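Long-range contacts in PH0300 (Pyrococcus horikoshii OT3, PDB 5MKP), which catalyses the ATP-dependent 2-thiolation of 5-methyluridine 54 in the T loop of tRNAs, using a [4Fe-4S] cluster held by three cysteines: residues R52-V57 against N149-I154; W174-L179 against E264-E269; D162-L167 against F250-G255; C101-A106 against V214-I219. All blocks are in the same frame, centred on the assembly; numbering follows the deposited sequence.

Interaction 1 of 4, residues R52-V57 against N149-I154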
# COMPACT_ATOMS: atom_id res chain seq x y z
N ARG A 52 9.85 -10.81 9.19
CA ARG A 52 8.76 -11.50 8.49
C ARG A 52 7.79 -10.38 8.09
O ARG A 52 7.12 -9.78 8.95
CB ARG A 52 8.08 -12.53 9.41
CG ARG A 52 8.56 -13.94 9.18
CD ARG A 52 7.77 -14.96 9.96
NE ARG A 52 6.53 -15.36 9.28
CZ ARG A 52 5.34 -15.41 9.86
NH1 ARG A 52 4.28 -15.82 9.18
NH2 ARG A 52 5.19 -15.05 11.13
N ILE A 53 7.77 -10.08 6.78
CA ILE A 53 6.99 -8.99 6.19
C ILE A 53 5.69 -9.46 5.53
O ILE A 53 5.70 -10.44 4.79
CB ILE A 53 7.90 -8.17 5.21
CG1 ILE A 53 9.29 -7.86 5.84
CG2 ILE A 53 7.23 -6.89 4.74
CD1 ILE A 53 10.45 -7.68 4.89
N LEU A 54 4.58 -8.76 5.80
CA LEU A 54 3.28 -9.02 5.17
C LEU A 54 3.04 -7.93 4.13
O LEU A 54 3.12 -6.74 4.46
CB LEU A 54 2.12 -9.05 6.18
CG LEU A 54 0.73 -9.42 5.62
CD1 LEU A 54 0.62 -10.93 5.35
CD2 LEU A 54 -0.38 -8.97 6.57
N VAL A 55 2.80 -8.33 2.89
CA VAL A 55 2.52 -7.36 1.83
C VAL A 55 1.02 -7.39 1.59
O VAL A 55 0.47 -8.44 1.28
CB VAL A 55 3.35 -7.59 0.53
CG1 VAL A 55 3.05 -6.52 -0.50
CG2 VAL A 55 4.84 -7.66 0.82
N ALA A 56 0.34 -6.24 1.75
CA ALA A 56 -1.09 -6.14 1.49
C ALA A 56 -1.25 -6.07 -0.03
O ALA A 56 -0.93 -5.04 -0.60
CB ALA A 56 -1.65 -4.88 2.14
N VAL A 57 -1.67 -7.18 -0.69
CA VAL A 57 -1.80 -7.19 -2.16
C VAL A 57 -3.30 -7.11 -2.57
O VAL A 57 -4.11 -7.96 -2.22
CB VAL A 57 -1.01 -8.30 -2.90
CG1 VAL A 57 0.45 -8.34 -2.44
CG2 VAL A 57 -1.64 -9.67 -2.75
N ASN A 149 -0.65 -13.20 13.38
CA ASN A 149 0.27 -14.19 12.79
C ASN A 149 1.74 -13.88 13.05
O ASN A 149 2.61 -14.46 12.40
CB ASN A 149 -0.03 -14.39 11.31
CG ASN A 149 -1.27 -15.18 11.10
OD1 ASN A 149 -1.27 -16.41 11.24
ND2 ASN A 149 -2.37 -14.50 10.88
N GLY A 150 2.00 -12.96 13.97
CA GLY A 150 3.35 -12.60 14.38
C GLY A 150 4.26 -12.05 13.30
O GLY A 150 5.48 -12.28 13.36
N PHE A 151 3.69 -11.31 12.33
CA PHE A 151 4.47 -10.63 11.30
C PHE A 151 5.05 -9.42 11.99
O PHE A 151 4.44 -8.89 12.92
CB PHE A 151 3.59 -10.20 10.12
CG PHE A 151 3.25 -11.34 9.18
CD1 PHE A 151 4.13 -11.71 8.18
CD2 PHE A 151 2.05 -12.04 9.31
CE1 PHE A 151 3.82 -12.77 7.32
CE2 PHE A 151 1.73 -13.08 8.44
CZ PHE A 151 2.61 -13.43 7.44
N ASP A 152 6.25 -9.01 11.58
CA ASP A 152 6.95 -7.91 12.22
C ASP A 152 6.67 -6.58 11.57
O ASP A 152 6.87 -5.54 12.20
CB ASP A 152 8.45 -8.19 12.21
CG ASP A 152 8.82 -9.42 12.99
OD1 ASP A 152 8.88 -9.34 14.24
OD2 ASP A 152 9.05 -10.47 12.36
N ALA A 153 6.29 -6.60 10.30
CA ALA A 153 6.06 -5.40 9.51
C ALA A 153 5.04 -5.66 8.42
O ALA A 153 4.94 -6.79 7.92
CB ALA A 153 7.37 -4.94 8.90
N ILE A 154 4.32 -4.57 8.04
CA ILE A 154 3.37 -4.55 6.92
C ILE A 154 3.95 -3.61 5.88
O ILE A 154 4.31 -2.49 6.20
CB ILE A 154 1.92 -4.12 7.28
CG1 ILE A 154 1.29 -5.01 8.35
CG2 ILE A 154 1.05 -4.14 6.04
CD1 ILE A 154 0.11 -4.32 9.09
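The ring of Phe-151 is clamped between two side chains of the neighbouring strand, the guanidinium of Arg-52 over one face and Leu-54 CD1 over the other. Arg-52 lies nearly flat on the ring, the planes 30° apart, and its CZ sits 4.2 Å from the Phe-151 centroid in a cation-pi stack. From the opposite face Leu-54 CD1 makes a CH-pi contact 4.0 Å from the same centroid; CG anti to the backbone N (chi1 -176°) swings the leucine branch so that CD1 comes over the ring. An alanine in place of Phe-151 would probably open a gap between Arg-52 and Leu-54 and leave the guanidinium without its aromatic bed. These segments enter the mixed central sheet of the PP-loop fold, where strands 52-56 and 153-155 run parallel as neighbours: Leu-54 N donates to Ala-153 O at 2.9 Å, and Ile-53 pairs with Ala-153 as Leu-54 does with Ile-154. Ala-56, further along the first strand, belongs to the ATP site. The margin towards solvent is more open and polar, held by hydrogen bonds rather than close packing. There Arg-52 NH2 reaches Asn-149 O at 2.9 Å, close to the guanidinium plane, while NH1 forms a salt bridge with Glu-78. Exposed Asp-152 grips the Arg-52 backbone twice, its N donating to Arg-52 O at 2.9 Å and its OD2 accepting from Arg-52 N over a longer 3.3 Å.

Interaction 2 of 4, residues W174-L179 against E264-E269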
# COMPACT_ATOMS: atom_id res chain seq x y z
N TRP A 174 -7.64 20.62 5.06
CA TRP A 174 -6.93 20.94 6.30
C TRP A 174 -7.12 19.83 7.40
O TRP A 174 -7.38 20.13 8.58
CB TRP A 174 -7.25 22.35 6.78
CG TRP A 174 -6.53 23.41 5.98
CD1 TRP A 174 -7.03 24.13 4.94
CD2 TRP A 174 -5.17 23.82 6.15
NE1 TRP A 174 -6.05 24.95 4.42
CE2 TRP A 174 -4.90 24.79 5.15
CE3 TRP A 174 -4.14 23.45 7.03
CZ2 TRP A 174 -3.65 25.40 5.02
CZ3 TRP A 174 -2.90 24.07 6.90
CH2 TRP A 174 -2.67 25.04 5.91
N ASN A 175 -6.98 18.56 6.96
CA ASN A 175 -7.02 17.31 7.72
C ASN A 175 -5.64 17.13 8.39
O ASN A 175 -4.84 16.27 8.00
CB ASN A 175 -7.34 16.13 6.79
CG ASN A 175 -8.72 16.09 6.21
OD1 ASN A 175 -9.73 16.30 6.89
ND2 ASN A 175 -8.81 15.73 4.94
N THR A 176 -5.36 17.99 9.38
CA THR A 176 -4.09 18.09 10.10
C THR A 176 -3.73 16.84 10.90
O THR A 176 -2.54 16.60 11.12
CB THR A 176 -4.07 19.34 10.95
OG1 THR A 176 -5.22 19.34 11.81
CG2 THR A 176 -4.05 20.60 10.10
N GLU A 177 -4.74 16.03 11.30
CA GLU A 177 -4.54 14.78 12.03
C GLU A 177 -3.87 13.76 11.11
O GLU A 177 -2.85 13.17 11.48
CB GLU A 177 -5.88 14.25 12.57
CG GLU A 177 -6.14 14.63 14.01
CD GLU A 177 -6.99 13.64 14.79
OE1 GLU A 177 -7.88 13.00 14.18
OE2 GLU A 177 -6.77 13.51 16.01
N TYR A 178 -4.42 13.64 9.88
CA TYR A 178 -3.92 12.81 8.79
C TYR A 178 -2.52 13.27 8.38
O TYR A 178 -1.66 12.45 8.11
CB TYR A 178 -4.88 12.90 7.59
CG TYR A 178 -6.13 12.04 7.64
CD1 TYR A 178 -6.53 11.43 8.83
CD2 TYR A 178 -6.92 11.86 6.51
CE1 TYR A 178 -7.68 10.65 8.89
CE2 TYR A 178 -8.08 11.08 6.56
CZ TYR A 178 -8.45 10.47 7.75
OH TYR A 178 -9.58 9.69 7.80
N LEU A 179 -2.29 14.60 8.39
CA LEU A 179 -1.02 15.26 8.06
C LEU A 179 0.04 15.05 9.13
O LEU A 179 1.21 15.35 8.89
CB LEU A 179 -1.23 16.78 7.84
CG LEU A 179 -2.03 17.22 6.63
CD1 LEU A 179 -2.31 18.73 6.72
CD2 LEU A 179 -1.33 16.87 5.32
N GLU A 264 1.79 17.55 14.75
CA GLU A 264 1.75 16.63 15.91
C GLU A 264 0.86 17.14 17.06
O GLU A 264 0.08 16.34 17.56
CB GLU A 264 3.16 16.24 16.41
CG GLU A 264 3.22 14.90 17.12
CD GLU A 264 3.30 14.99 18.63
OE1 GLU A 264 4.41 15.23 19.16
OE2 GLU A 264 2.26 14.78 19.30
N PRO A 265 0.86 18.45 17.43
CA PRO A 265 -0.08 18.90 18.48
C PRO A 265 -1.56 18.70 18.15
O PRO A 265 -2.39 18.79 19.06
CB PRO A 265 0.26 20.39 18.63
CG PRO A 265 1.62 20.54 18.10
CD PRO A 265 1.71 19.57 16.97
N GLU A 266 -1.91 18.43 16.87
CA GLU A 266 -3.30 18.21 16.44
C GLU A 266 -3.80 16.79 16.75
O GLU A 266 -4.99 16.52 16.61
CB GLU A 266 -3.52 18.57 14.95
CG GLU A 266 -3.47 20.06 14.64
CD GLU A 266 -4.58 20.92 15.21
OE1 GLU A 266 -4.48 21.32 16.39
OE2 GLU A 266 -5.53 21.24 14.46
N ILE A 267 -2.88 15.90 17.17
CA ILE A 267 -3.20 14.52 17.52
C ILE A 267 -3.96 14.46 18.83
O ILE A 267 -3.53 15.02 19.84
CB ILE A 267 -1.93 13.61 17.47
CG1 ILE A 267 -1.40 13.44 16.03
CG2 ILE A 267 -2.15 12.25 18.16
CD1 ILE A 267 -2.44 12.96 14.94
N LYS A 268 -5.13 13.78 18.79
CA LYS A 268 -6.03 13.61 19.94
C LYS A 268 -5.62 12.41 20.80
O LYS A 268 -5.81 11.25 20.41
CB LYS A 268 -7.51 13.56 19.49
CG LYS A 268 -8.01 14.88 18.86
CD LYS A 268 -8.24 16.00 19.89
CE LYS A 268 -8.40 17.36 19.26
NZ LYS A 268 -7.08 17.99 18.96
N GLU A 269 -5.00 12.72 21.96
CA GLU A 269 -4.49 11.77 22.95
C GLU A 269 -5.57 11.25 23.89
O GLU A 269 -5.46 10.13 24.41
CB GLU A 269 -3.30 12.38 23.73
CG GLU A 269 -3.58 13.70 24.44
CD GLU A 269 -3.50 14.94 23.58
OE1 GLU A 269 -4.51 15.30 22.94
OE2 GLU A 269 -2.42 15.58 23.55
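Glu-177 and Ile-267 mark the closest backbone approach, their CA atoms 5.7 Å apart, where a turn of helical backbone angles at 176-179 meets the end of a 3-10 segment at 264-266. Glu-177 does most of the reaching. Its CG lies 3.4 Å from Glu-266 O, and beyond CG the chain is extended, carrying the carboxylate past Glu-266 to the next loop residues. There OE2 accepts a hydrogen bond from Lys-268 N at 3.2 Å, met nearly head-on to its C-O bond, and also rests against Lys-268 CG. Both segments are connections at the surface: residues 174-179 begin within the Schellman motif that closes helix 160-172, Trp-174 being its C-prime residue, and residues 264-269 lead from helix 248-259 towards strand 273-274. An alanine at Glu-177 would probably leave Lys-268 N without this acceptor and strip the cover from Glu-266 O. Ile-267 CD1 lies against the backbone of Glu-177, 3.5 Å from Glu-177 O, and its side chain also touches Ala-180 and Lys-181. At the other margin Glu-266 CG lies against Thr-176 OG1, and the chain, bent at chi2 (-67°), leaves Glu-266 OE2 3.3 Å from Thr-176 OG1, which gives it only a weak hydrogen bond.

Interaction 3 of 4, residues D162-L167 against F250-G255; sequences DEASFL and FNFVRG
Two helices, 160-172 of the PP-loop region and 248-259 further along the chain, pack across each other here, their local axes 9.6 Å apart at closest approach and crossing at 69°. Ala-164 and Val-253 form the point of nearest backbone approach, with 6.2 Å between their CA atoms. The small side chain of Ala-164 probably helps to permit this closeness: its CB meets Val-253 CG2 at 4.0 Å, and CG2 also touches Leu-167 CD1, one turn further along the first helix. The other branch of Val-253, CG1, lies anti to the backbone N (chi1 179°) and rests on Glu-163 CG. Phe-252 reaches towards the first helix and presents a face and an edge to different partners. Leu-167 CD1 stands over one face, 4.3 Å from the ring centroid and displaced towards the rim, in a CH-pi contact, whereas Leu-167 CB lies 3.5 Å from Phe-252 CE2. At the ring edge, close to its plane, Phe-252 CE2 approaches Ala-164 O to 3.4 Å. The carboxylate of Glu-163 serves another neighbour, OE1 being hydrogen-bonded to Tyr-200 OH, and Leu-238 of helix 230-244 touches Ala-164. No hydrogen bond joins the two segments, which implies that their mutual attachment relies mainly on apolar packing of methyl and methylene groups with each other and with the ring, with one carbonyl at the ring edge.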
# COMPACT_ATOMS: atom_id res chain seq x y z
N ASP A 162 1.19 8.78 -4.93
CA ASP A 162 0.15 8.56 -3.94
C ASP A 162 0.39 9.46 -2.75
O ASP A 162 -0.57 10.07 -2.29
CB ASP A 162 0.09 7.09 -3.47
CG ASP A 162 -0.22 6.10 -4.57
OD1 ASP A 162 -1.26 6.26 -5.21
OD2 ASP A 162 0.56 5.15 -4.75
N GLU A 163 1.65 9.61 -2.29
CA GLU A 163 1.97 10.48 -1.15
C GLU A 163 1.58 11.93 -1.39
O GLU A 163 0.82 12.51 -0.61
CB GLU A 163 3.45 10.35 -0.71
CG GLU A 163 3.75 11.00 0.63
CD GLU A 163 3.26 10.34 1.91
OE1 GLU A 163 3.90 10.57 2.96
OE2 GLU A 163 2.26 9.57 1.87
N ALA A 164 2.09 12.50 -2.49
CA ALA A 164 1.87 13.86 -2.94
C ALA A 164 0.38 14.16 -3.14
O ALA A 164 -0.06 15.23 -2.72
CB ALA A 164 2.64 14.11 -4.23
N SER A 165 -0.39 13.22 -3.75
CA SER A 165 -1.84 13.40 -3.97
C SER A 165 -2.62 13.39 -2.66
O SER A 165 -3.49 14.24 -2.49
CB SER A 165 -2.39 12.40 -4.98
OG SER A 165 -2.23 11.06 -4.53
N PHE A 166 -2.27 12.47 -1.72
CA PHE A 166 -2.86 12.34 -0.38
C PHE A 166 -2.58 13.61 0.42
O PHE A 166 -3.41 14.06 1.20
CB PHE A 166 -2.28 11.09 0.34
CG PHE A 166 -2.14 11.18 1.85
CD1 PHE A 166 -0.98 11.69 2.44
CD2 PHE A 166 -3.16 10.72 2.69
CE1 PHE A 166 -0.88 11.80 3.83
CE2 PHE A 166 -3.03 10.79 4.08
CZ PHE A 166 -1.90 11.35 4.64
N LEU A 167 -1.36 14.16 0.23
CA LEU A 167 -0.89 15.36 0.92
C LEU A 167 -1.71 16.56 0.49
O LEU A 167 -2.22 17.28 1.34
CB LEU A 167 0.58 15.66 0.60
CG LEU A 167 1.62 15.05 1.49
CD1 LEU A 167 3.01 15.42 1.01
CD2 LEU A 167 1.38 15.43 2.96
N PHE A 250 8.62 15.75 -5.66
CA PHE A 250 9.70 15.39 -4.73
C PHE A 250 9.84 16.44 -3.63
O PHE A 250 9.81 16.09 -2.46
CB PHE A 250 11.04 15.22 -5.49
CG PHE A 250 12.16 14.73 -4.59
CD1 PHE A 250 12.30 13.38 -4.30
CD2 PHE A 250 13.05 15.62 -4.01
CE1 PHE A 250 13.30 12.93 -3.44
CE2 PHE A 250 14.04 15.18 -3.14
CZ PHE A 250 14.16 13.83 -2.87
N ASN A 251 9.98 17.73 -4.02
CA ASN A 251 10.14 18.88 -3.14
C ASN A 251 9.00 19.06 -2.14
O ASN A 251 9.23 19.38 -0.97
CB ASN A 251 10.33 20.14 -3.96
CG ASN A 251 11.09 21.23 -3.24
OD1 ASN A 251 12.02 20.96 -2.46
ND2 ASN A 251 10.72 22.48 -3.51
N PHE A 252 7.76 18.85 -2.62
CA PHE A 252 6.54 18.95 -1.82
C PHE A 252 6.55 17.91 -0.69
O PHE A 252 6.22 18.23 0.45
CB PHE A 252 5.31 18.79 -2.72
CG PHE A 252 3.97 18.85 -2.04
CD1 PHE A 252 3.67 19.88 -1.15
CD2 PHE A 252 2.99 17.91 -2.32
CE1 PHE A 252 2.41 19.95 -0.53
CE2 PHE A 252 1.73 17.98 -1.72
CZ PHE A 252 1.45 19.01 -0.82
N VAL A 253 6.99 16.68 -1.01
CA VAL A 253 7.08 15.57 -0.07
C VAL A 253 8.29 15.72 0.86
O VAL A 253 8.16 15.50 2.07
CB VAL A 253 7.03 14.23 -0.82
CG1 VAL A 253 7.16 13.06 0.15
CG2 VAL A 253 5.75 14.13 -1.65
N ARG A 254 9.44 16.14 0.30
CA ARG A 254 10.68 16.37 1.05
C ARG A 254 10.41 17.45 2.09
O ARG A 254 10.67 17.22 3.27
CB ARG A 254 11.81 16.77 0.08
CG ARG A 254 13.17 17.10 0.71
CD ARG A 254 14.02 17.86 -0.29
NE ARG A 254 15.40 18.03 0.15
CZ ARG A 254 16.20 19.01 -0.25
NH1 ARG A 254 15.77 19.92 -1.11
NH2 ARG A 254 17.45 19.08 0.20
N GLY A 255 9.83 18.57 1.65
CA GLY A 255 9.45 19.69 2.52
C GLY A 255 8.47 19.27 3.60
O GLY A 255 8.63 19.64 4.76

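Interaction 4 of 4, residues C101-A106 against V214-I219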
# COMPACT_ATOMS: atom_id res chain seq x y z
N CYS A 101 1.19 -13.38 -7.02
CA CYS A 101 1.92 -14.08 -5.96
C CYS A 101 2.53 -15.40 -6.41
O CYS A 101 3.55 -15.82 -5.87
CB CYS A 101 1.04 -14.25 -4.72
SG CYS A 101 0.56 -12.68 -3.96
N LYS A 102 1.93 -16.05 -7.43
CA LYS A 102 2.46 -17.28 -8.04
C LYS A 102 3.75 -16.94 -8.79
O LYS A 102 4.76 -17.62 -8.62
CB LYS A 102 1.42 -17.92 -8.98
CG LYS A 102 1.76 -19.34 -9.38
CD LYS A 102 0.79 -19.88 -10.42
CE LYS A 102 1.32 -21.14 -11.08
NZ LYS A 102 2.17 -20.83 -12.26
N LEU A 103 3.72 -15.86 -9.60
CA LEU A 103 4.86 -15.35 -10.37
C LEU A 103 5.98 -14.91 -9.41
O LEU A 103 7.12 -15.32 -9.59
CB LEU A 103 4.41 -14.19 -11.26
CG LEU A 103 5.50 -13.48 -12.05
CD1 LEU A 103 5.76 -14.16 -13.40
CD2 LEU A 103 5.16 -12.01 -12.23
N ILE A 104 5.62 -14.09 -8.39
CA ILE A 104 6.52 -13.61 -7.33
C ILE A 104 7.11 -14.81 -6.56
O ILE A 104 8.30 -14.83 -6.24
CB ILE A 104 5.77 -12.62 -6.38
CG1 ILE A 104 5.36 -11.34 -7.13
CG2 ILE A 104 6.61 -12.28 -5.15
CD1 ILE A 104 4.17 -10.59 -6.57
N GLY A 105 6.28 -15.82 -6.33
CA GLY A 105 6.70 -17.00 -5.57
C GLY A 105 6.58 -16.74 -4.08
O GLY A 105 7.43 -17.16 -3.29
N ALA A 106 5.52 -16.03 -3.70
CA ALA A 106 5.24 -15.67 -2.33
C ALA A 106 3.94 -16.32 -1.87
O ALA A 106 2.98 -16.37 -2.66
CB ALA A 106 5.12 -14.15 -2.21
N VAL A 214 8.45 -6.73 -16.02
CA VAL A 214 8.65 -7.99 -15.29
C VAL A 214 7.49 -9.00 -15.53
O VAL A 214 7.56 -10.13 -15.03
CB VAL A 214 8.95 -7.79 -13.78
CG1 VAL A 214 10.12 -6.84 -13.56
CG2 VAL A 214 7.71 -7.35 -13.00
N GLY A 215 6.47 -8.60 -16.29
CA GLY A 215 5.36 -9.47 -16.64
C GLY A 215 4.21 -9.57 -15.66
O GLY A 215 3.40 -10.49 -15.77
N LEU A 216 4.09 -8.61 -14.72
CA LEU A 216 2.99 -8.54 -13.76
C LEU A 216 1.72 -8.00 -14.42
O LEU A 216 1.76 -6.97 -15.08
CB LEU A 216 3.37 -7.64 -12.57
CG LEU A 216 4.16 -8.30 -11.43
CD1 LEU A 216 4.86 -7.26 -10.60
CD2 LEU A 216 3.25 -9.14 -10.54
N GLU A 217 0.60 -8.72 -14.26
CA GLU A 217 -0.72 -8.32 -14.78
C GLU A 217 -1.53 -7.87 -13.57
O GLU A 217 -1.52 -8.54 -12.53
CB GLU A 217 -1.40 -9.47 -15.54
CG GLU A 217 -0.75 -9.78 -16.88
CD GLU A 217 -1.26 -11.02 -17.59
OE1 GLU A 217 -1.30 -12.10 -16.97
OE2 GLU A 217 -1.59 -10.91 -18.80
N TYR A 218 -2.14 -6.68 -13.67
CA TYR A 218 -2.86 -6.06 -12.55
C TYR A 218 -4.19 -5.44 -12.96
O TYR A 218 -4.42 -5.21 -14.16
CB TYR A 218 -1.97 -4.97 -11.88
CG TYR A 218 -1.54 -3.85 -12.82
CD1 TYR A 218 -0.35 -3.94 -13.55
CD2 TYR A 218 -2.32 -2.71 -12.98
CE1 TYR A 218 0.04 -2.92 -14.41
CE2 TYR A 218 -1.94 -1.69 -13.85
CZ TYR A 218 -0.76 -1.80 -14.57
OH TYR A 218 -0.38 -0.80 -15.43
N ILE A 219 -5.04 -5.12 -11.96
CA ILE A 219 -6.31 -4.41 -12.13
C ILE A 219 -6.13 -2.93 -11.86
O ILE A 219 -5.48 -2.55 -10.88
CB ILE A 219 -7.53 -5.02 -11.37
CG1 ILE A 219 -7.22 -5.34 -9.89
CG2 ILE A 219 -8.04 -6.27 -12.08
CD1 ILE A 219 -7.57 -4.31 -8.91
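Leu-103 overlaps Leu-216 through one methyl, its CD2 lying 3.8 Å from Leu-216 CD2 and 3.9 Å from Leu-216 CG. With its CG anti to the backbone N (chi1 175°), Leu-103 extends from the last turn of helix 90-104 towards the loop. The same CD2 methyl also lies beside the carbonyls of Val-214 and Gly-215, 4.1 Å from Val-214 O, so this one methyl touches three successive loop residues. Ile-104 adds a looser touch from its far end, CD1 standing 4.3 Å from Leu-216 CD2, which thus lies against both residues of the helix. The contact joins two helix ends of the PP-loop domain. Gly-105, at positive phi, is the C-prime residue of a Schellman motif closing helix 90-104, marked by the bond from Ala-106 N to Cys-101 O, an oxygen that also accepts from Gly-105 N; Gly-215, likewise at positive phi, turns the chain out of helix 204-213. Leu-216 is buried and also packs on Gln-100 of the helix, whereas Leu-103 keeps an exposed flank. Ile-104 continues inward onto Ala-67 and Lys-71 of helix 61-73. Beyond Leu-216 the loop stays alongside helix 90-104, where Glu-217 O accepts a hydrogen bond from Gln-100 NE2.

In the fold
Interaction 3 is the most buried and almost wholly apolar, without a hydrogen bond between its segments, while interaction 1, partly buried, combines strand pairing and a cation-pi stack with hydrogen bonds at its margin. Interactions 2 and 4 are surface contacts of unlike chemistry: in interaction 2 a carboxylate reaches a backbone N-H; in interaction 4 leucine and isoleucine methyls meet. Interactions 2 and 3 join the same regions, helix 160-172 and helix 248-259 with the loops that follow them, and meet where Leu-179 packs on Leu-167. Interactions 1 and 4 both lie within the PP-loop domain and touch through Val-57 and Cys-101. Interactions 2 and 4 stand on opposite sides of the chain's centre, their own centres 37 Å apart.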